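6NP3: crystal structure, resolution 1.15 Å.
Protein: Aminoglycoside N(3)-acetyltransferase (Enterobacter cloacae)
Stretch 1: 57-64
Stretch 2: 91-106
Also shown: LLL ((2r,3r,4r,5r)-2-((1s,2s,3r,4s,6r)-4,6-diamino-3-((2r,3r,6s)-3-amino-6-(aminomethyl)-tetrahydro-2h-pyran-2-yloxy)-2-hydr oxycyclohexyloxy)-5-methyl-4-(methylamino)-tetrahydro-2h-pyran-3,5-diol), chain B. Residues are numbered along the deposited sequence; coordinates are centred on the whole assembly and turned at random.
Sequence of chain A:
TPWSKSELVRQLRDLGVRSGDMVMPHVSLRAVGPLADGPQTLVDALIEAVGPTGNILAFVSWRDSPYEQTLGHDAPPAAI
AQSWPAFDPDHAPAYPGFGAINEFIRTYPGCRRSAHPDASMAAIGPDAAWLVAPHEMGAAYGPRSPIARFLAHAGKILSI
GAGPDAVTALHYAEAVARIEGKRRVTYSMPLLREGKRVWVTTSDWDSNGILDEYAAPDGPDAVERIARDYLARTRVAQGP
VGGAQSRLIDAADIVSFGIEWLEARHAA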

# COMPACT_ATOMS: atom_id res chain seq x y z
N LEU A 57 -3.71 7.07 -3.62
CA LEU A 57 -3.83 6.22 -2.44
C LEU A 57 -2.47 5.60 -2.18
O LEU A 57 -1.84 5.09 -3.11
N ALA A 58 -2.00 5.66 -0.94
CA ALA A 58 -0.70 5.09 -0.62
C ALA A 58 -0.81 4.24 0.63
O ALA A 58 -1.51 4.60 1.56
N PHE A 59 -0.10 3.12 0.63
CA PHE A 59 0.02 2.28 1.83
C PHE A 59 1.15 2.83 2.70
O PHE A 59 2.33 2.63 2.41
N VAL A 60 0.78 3.54 3.76
CA VAL A 60 1.78 4.26 4.54
C VAL A 60 2.11 3.59 5.88
O VAL A 60 3.21 3.80 6.42
N SER A 61 1.19 2.81 6.41
CA SER A 61 1.38 2.13 7.71
C SER A 61 1.77 3.16 8.78
O SER A 61 1.30 4.31 8.76
N TRP A 62 2.59 2.74 9.73
CA TRP A 62 2.88 3.52 10.94
C TRP A 62 4.28 3.12 11.40
O TRP A 62 4.54 1.93 11.63
N ARG A 63 5.14 4.12 11.57
CA ARG A 63 6.50 3.92 12.08
C ARG A 63 6.52 3.07 13.34
O ARG A 63 7.39 2.20 13.51
N ASP A 64 5.56 3.30 14.23
CA ASP A 64 5.57 2.69 15.56
C ASP A 64 4.48 1.63 15.71
O ASP A 64 4.05 1.33 16.82
N HIS A 91 -1.11 12.47 13.49
CA HIS A 91 0.27 12.69 13.92
C HIS A 91 1.20 11.51 13.74
O HIS A 91 2.42 11.72 13.76
N ALA A 92 0.70 10.32 13.51
CA ALA A 92 1.56 9.13 13.49
C ALA A 92 2.39 9.11 12.21
O ALA A 92 1.82 9.09 11.11
N PRO A 93 3.71 9.05 12.28
CA PRO A 93 4.49 9.00 11.05
C PRO A 93 4.36 7.68 10.30
O PRO A 93 4.06 6.63 10.88
N ALA A 94 4.59 7.76 9.00
CA ALA A 94 4.56 6.59 8.13
C ALA A 94 5.70 5.64 8.47
O ALA A 94 6.71 6.01 9.08
N TYR A 95 5.54 4.38 8.03
CA TYR A 95 6.57 3.37 8.26
C TYR A 95 7.70 3.54 7.26
O TYR A 95 7.47 3.42 6.06
N PRO A 96 8.93 3.82 7.69
CA PRO A 96 9.95 4.15 6.67
C PRO A 96 10.23 3.05 5.65
O PRO A 96 10.59 3.36 4.51
N GLY A 97 10.04 1.78 6.01
CA GLY A 97 10.42 0.69 5.14
C GLY A 97 9.58 0.52 3.89
O GLY A 97 9.98 -0.22 2.99
N PHE A 98 8.42 1.18 3.80
CA PHE A 98 7.60 1.10 2.61
C PHE A 98 7.86 2.25 1.66
O PHE A 98 7.19 2.37 0.63
N GLY A 99 8.84 3.08 1.98
CA GLY A 99 9.21 4.20 1.13
C GLY A 99 9.23 5.52 1.86
O GLY A 99 8.24 5.88 2.51
N ALA A 100 10.32 6.29 1.73
CA ALA A 100 10.40 7.59 2.38
C ALA A 100 9.41 8.59 1.80
O ALA A 100 9.13 9.61 2.43
N ILE A 101 8.86 8.34 0.61
CA ILE A 101 7.90 9.28 0.06
C ILE A 101 6.62 9.30 0.88
O ILE A 101 5.88 10.29 0.85
N ASN A 102 6.32 8.22 1.60
CA ASN A 102 5.00 8.12 2.20
C ASN A 102 4.78 9.14 3.30
O ASN A 102 3.65 9.59 3.50
N GLU A 103 5.82 9.52 4.02
CA GLU A 103 5.64 10.56 5.03
C GLU A 103 5.31 11.90 4.39
O GLU A 103 4.55 12.68 4.97
N PHE A 104 5.83 12.16 3.19
CA PHE A 104 5.48 13.37 2.46
C PHE A 104 4.04 13.30 1.97
O PHE A 104 3.31 14.29 2.02
N ILE A 105 3.61 12.14 1.47
CA ILE A 105 2.22 12.00 1.06
C ILE A 105 1.28 12.24 2.23
O ILE A 105 0.31 13.01 2.15
N ARG A 106 1.52 11.56 3.35
CA ARG A 106 0.53 11.60 4.41
C ARG A 106 0.44 12.97 5.08
O ARG A 106 -0.61 13.31 5.62

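Ala92 opens the contact: its CA-to-CB bond points toward stretch 1, and CB lies 3.5 Å from Trp62 NE1. Trp62 CB itself points away, but chi1 of 178° (t) and chi2 of 22° bring the indole back. Pro93 then contributes backbone and ring together. Its O accepts a hydrogen bond from Arg63 N (2.8 Å, 171° at the hydrogen) and also receives a CA-H...O contact from Trp62 CA (3.3 Å), while its CG sits over one face of the Arg63 guanidinium. Arg63 (ttp) also forms a salt bridge to Asp64, Arg63 NH2 to Asp64 OD2 2.8 Å.

Ala94 packs its CB 4.0 Å from Val60 CB (chi1 m). Its N donates to Glu103 OE2 (2.9 Å), which Arg106 NE also reaches at 2.9 Å; this ties the loop to the helix. Tyr95 N donates a nearly linear bond to Val60 O (2.9 Å, 173°). Tyr95 CB lies 3.8 Å from Ser61 CB, and with chi1 t the ring has one face to LLL C93.

Phe98 (chi1 m) points toward stretch 1. Its CE2 approaches Phe59 CZ at 3.5 Å; the planes are 27° apart and the centroids 4.8 Å, but the rings are slid apart and barely overlap. Ser61 CB meets the Phe98 ring edge, as does LLL O62, 3.7 Å from Phe98 CZ.

Asn102 (chi1 m) also points in, its CB 3.7 Å from Val60 CG1. Although Asn102 ND2 lies 3.2 Å from Phe59 O, the angle is too poor for a hydrogen bond. Water 1 bridges this pair instead, donating to Phe59 O (2.7 Å) and accepting from Asn102 ND2 (3.1 Å). Water 2 accepts from Asn102 ND2 (2.9 Å) and donates to Val60 O (2.9 Å) and Tyr95 O (2.7 Å). Finally, Ile105 (mt) brings CD1 to 3.9 Å from Ala58 CB.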

# COMPACT_ATOMS: atom_id res chain seq x y z
CB LEU A 57 -4.83 5.10 -2.71
CG LEU A 57 -5.06 4.10 -1.58
CD1 LEU A 57 -5.73 4.80 -0.44
CD2 LEU A 57 -5.88 2.92 -2.02
CB ALA A 58 0.35 6.18 -0.40
CB PHE A 59 0.26 0.84 1.41
CG PHE A 59 0.63 -0.07 2.55
CD1 PHE A 59 0.00 0.02 3.77
CD2 PHE A 59 1.59 -1.04 2.38
CE1 PHE A 59 0.37 -0.84 4.81
CE2 PHE A 59 1.95 -1.87 3.40
CZ PHE A 59 1.33 -1.79 4.60
CB VAL A 60 1.43 5.75 4.75
CG1 VAL A 60 1.14 6.42 3.40
CG2 VAL A 60 0.25 5.95 5.68
CB SER A 61 2.34 0.98 7.51
OG SER A 61 2.49 0.19 8.68
CB TRP A 62 1.86 3.17 12.01
CG TRP A 62 2.03 3.85 13.35
CD1 TRP A 62 2.70 5.01 13.62
CD2 TRP A 62 1.47 3.41 14.57
NE1 TRP A 62 2.60 5.31 14.96
CE2 TRP A 62 1.82 4.36 15.55
CE3 TRP A 62 0.68 2.34 14.92
CZ2 TRP A 62 1.46 4.22 16.88
CZ3 TRP A 62 0.30 2.21 16.24
CH2 TRP A 62 0.69 3.15 17.20
CB ARG A 63 7.12 5.28 12.36
CG ARG A 63 8.57 5.24 12.81
CD ARG A 63 9.00 6.60 13.34
NE ARG A 63 8.54 6.82 14.70
CZ ARG A 63 8.79 7.91 15.41
NH1 ARG A 63 9.47 8.90 14.88
NH2 ARG A 63 8.33 8.01 16.65
CB ASP A 64 5.49 3.77 16.64
CG ASP A 64 6.62 4.79 16.54
OD1 ASP A 64 7.75 4.36 16.30
OD2 ASP A 64 6.35 5.99 16.68
CB HIS A 91 0.28 13.14 15.39
CG HIS A 91 -0.49 14.41 15.62
ND1 HIS A 91 -1.80 14.42 16.04
CD2 HIS A 91 -0.15 15.70 15.39
CE1 HIS A 91 -2.21 15.67 16.12
NE2 HIS A 91 -1.23 16.46 15.73
CB ALA A 92 0.66 7.89 13.57
CB PRO A 93 5.94 9.24 11.51
CG PRO A 93 5.92 9.07 12.99
CD PRO A 93 4.54 9.28 13.49
CB ALA A 94 4.68 7.06 6.67
CB TYR A 95 5.97 1.97 8.13
CG TYR A 95 6.96 0.89 8.47
CD1 TYR A 95 7.36 0.66 9.78
CD2 TYR A 95 7.52 0.10 7.49
CE1 TYR A 95 8.27 -0.34 10.11
CE2 TYR A 95 8.44 -0.91 7.80
CZ TYR A 95 8.81 -1.10 9.11
OH TYR A 95 9.72 -2.09 9.45
CB PRO A 96 11.18 4.51 7.51
CG PRO A 96 10.62 4.98 8.83
CD PRO A 96 9.40 4.09 9.05
CB PHE A 98 6.13 1.00 3.00
CG PHE A 98 5.84 -0.17 3.92
CD1 PHE A 98 6.61 -1.33 3.88
CD2 PHE A 98 4.82 -0.11 4.82
CE1 PHE A 98 6.35 -2.39 4.73
CE2 PHE A 98 4.56 -1.17 5.65
CZ PHE A 98 5.31 -2.30 5.60
CB ALA A 100 11.83 8.13 2.31
CB ILE A 101 7.63 8.95 -1.42
CG1 ILE A 101 7.08 10.20 -2.11
CG2 ILE A 101 6.65 7.79 -1.57
CD1 ILE A 101 6.86 10.04 -3.59
CB ASN A 102 4.75 6.68 2.67
CG ASN A 102 4.47 5.77 1.52
OD1 ASN A 102 3.89 6.19 0.52
ND2 ASN A 102 4.84 4.51 1.67
CB GLU A 103 6.89 10.62 5.92
CG GLU A 103 6.87 11.68 7.02
CD GLU A 103 5.85 11.41 8.11
OE1 GLU A 103 5.82 12.20 9.09
OE2 GLU A 103 5.08 10.42 8.03
CB PHE A 104 6.43 13.59 1.28
CG PHE A 104 7.84 13.91 1.69
CD1 PHE A 104 8.73 12.89 1.99
CD2 PHE A 104 8.27 15.22 1.80
CE1 PHE A 104 10.02 13.18 2.39
CE2 PHE A 104 9.56 15.51 2.19
CZ PHE A 104 10.44 14.50 2.48
CB ILE A 105 1.99 10.61 0.42
CG1 ILE A 105 2.78 10.49 -0.89
CG2 ILE A 105 0.51 10.37 0.19
CD1 ILE A 105 2.68 9.13 -1.57
CB ARG A 106 0.78 10.48 5.43
CG ARG A 106 1.90 10.73 6.40
CD ARG A 106 1.39 11.18 7.76
NE ARG A 106 2.50 11.47 8.65
CZ ARG A 106 2.40 12.23 9.73
NH1 ARG A 106 1.21 12.68 10.10
NH2 ARG A 106 3.47 12.47 10.46
C11 LLL B . 7.85 -7.18 3.08
O11 LLL B . 6.53 -6.77 2.63
C21 LLL B . 8.86 -6.57 2.11
N21 LLL B . 8.55 -5.16 1.99
C31 LLL B . 8.69 -7.15 0.75
C41 LLL B . 8.92 -8.65 0.84
C51 LLL B . 7.94 -9.22 1.85
O51 LLL B . 8.08 -8.59 3.09
C61 LLL B . 8.20 -10.70 2.06
N61 LLL B . 7.24 -11.20 3.05
C12 LLL B . 3.14 -5.72 4.90
N12 LLL B . 1.93 -5.71 5.71
C22 LLL B . 2.93 -6.46 3.58
C32 LLL B . 4.21 -6.35 2.78
N32 LLL B . 4.04 -7.03 1.50
C42 LLL B . 5.41 -6.99 3.49
C52 LLL B . 5.57 -6.37 4.88
O52 LLL B . 6.55 -7.10 5.58
C62 LLL B . 4.28 -6.40 5.68
O62 LLL B . 4.48 -5.67 6.87
C13 LLL B . 4.15 -6.31 8.10
C23 LLL B . 3.71 -5.21 9.06
O23 LLL B . 2.67 -4.48 8.45
C33 LLL B . 4.87 -4.23 9.32
N33 LLL B . 4.47 -3.23 10.33
C43 LLL B . 6.10 -5.03 9.80
O43 LLL B . 5.79 -5.51 11.09
C53 LLL B . 6.39 -6.19 8.84
O53 LLL B . 5.27 -7.03 8.65
C83 LLL B . 7.34 -4.13 9.84
C93 LLL B . 4.69 -1.85 9.84
O HOH W 1 3.67 2.09 0.11
O HOH W 2 5.35 4.02 4.49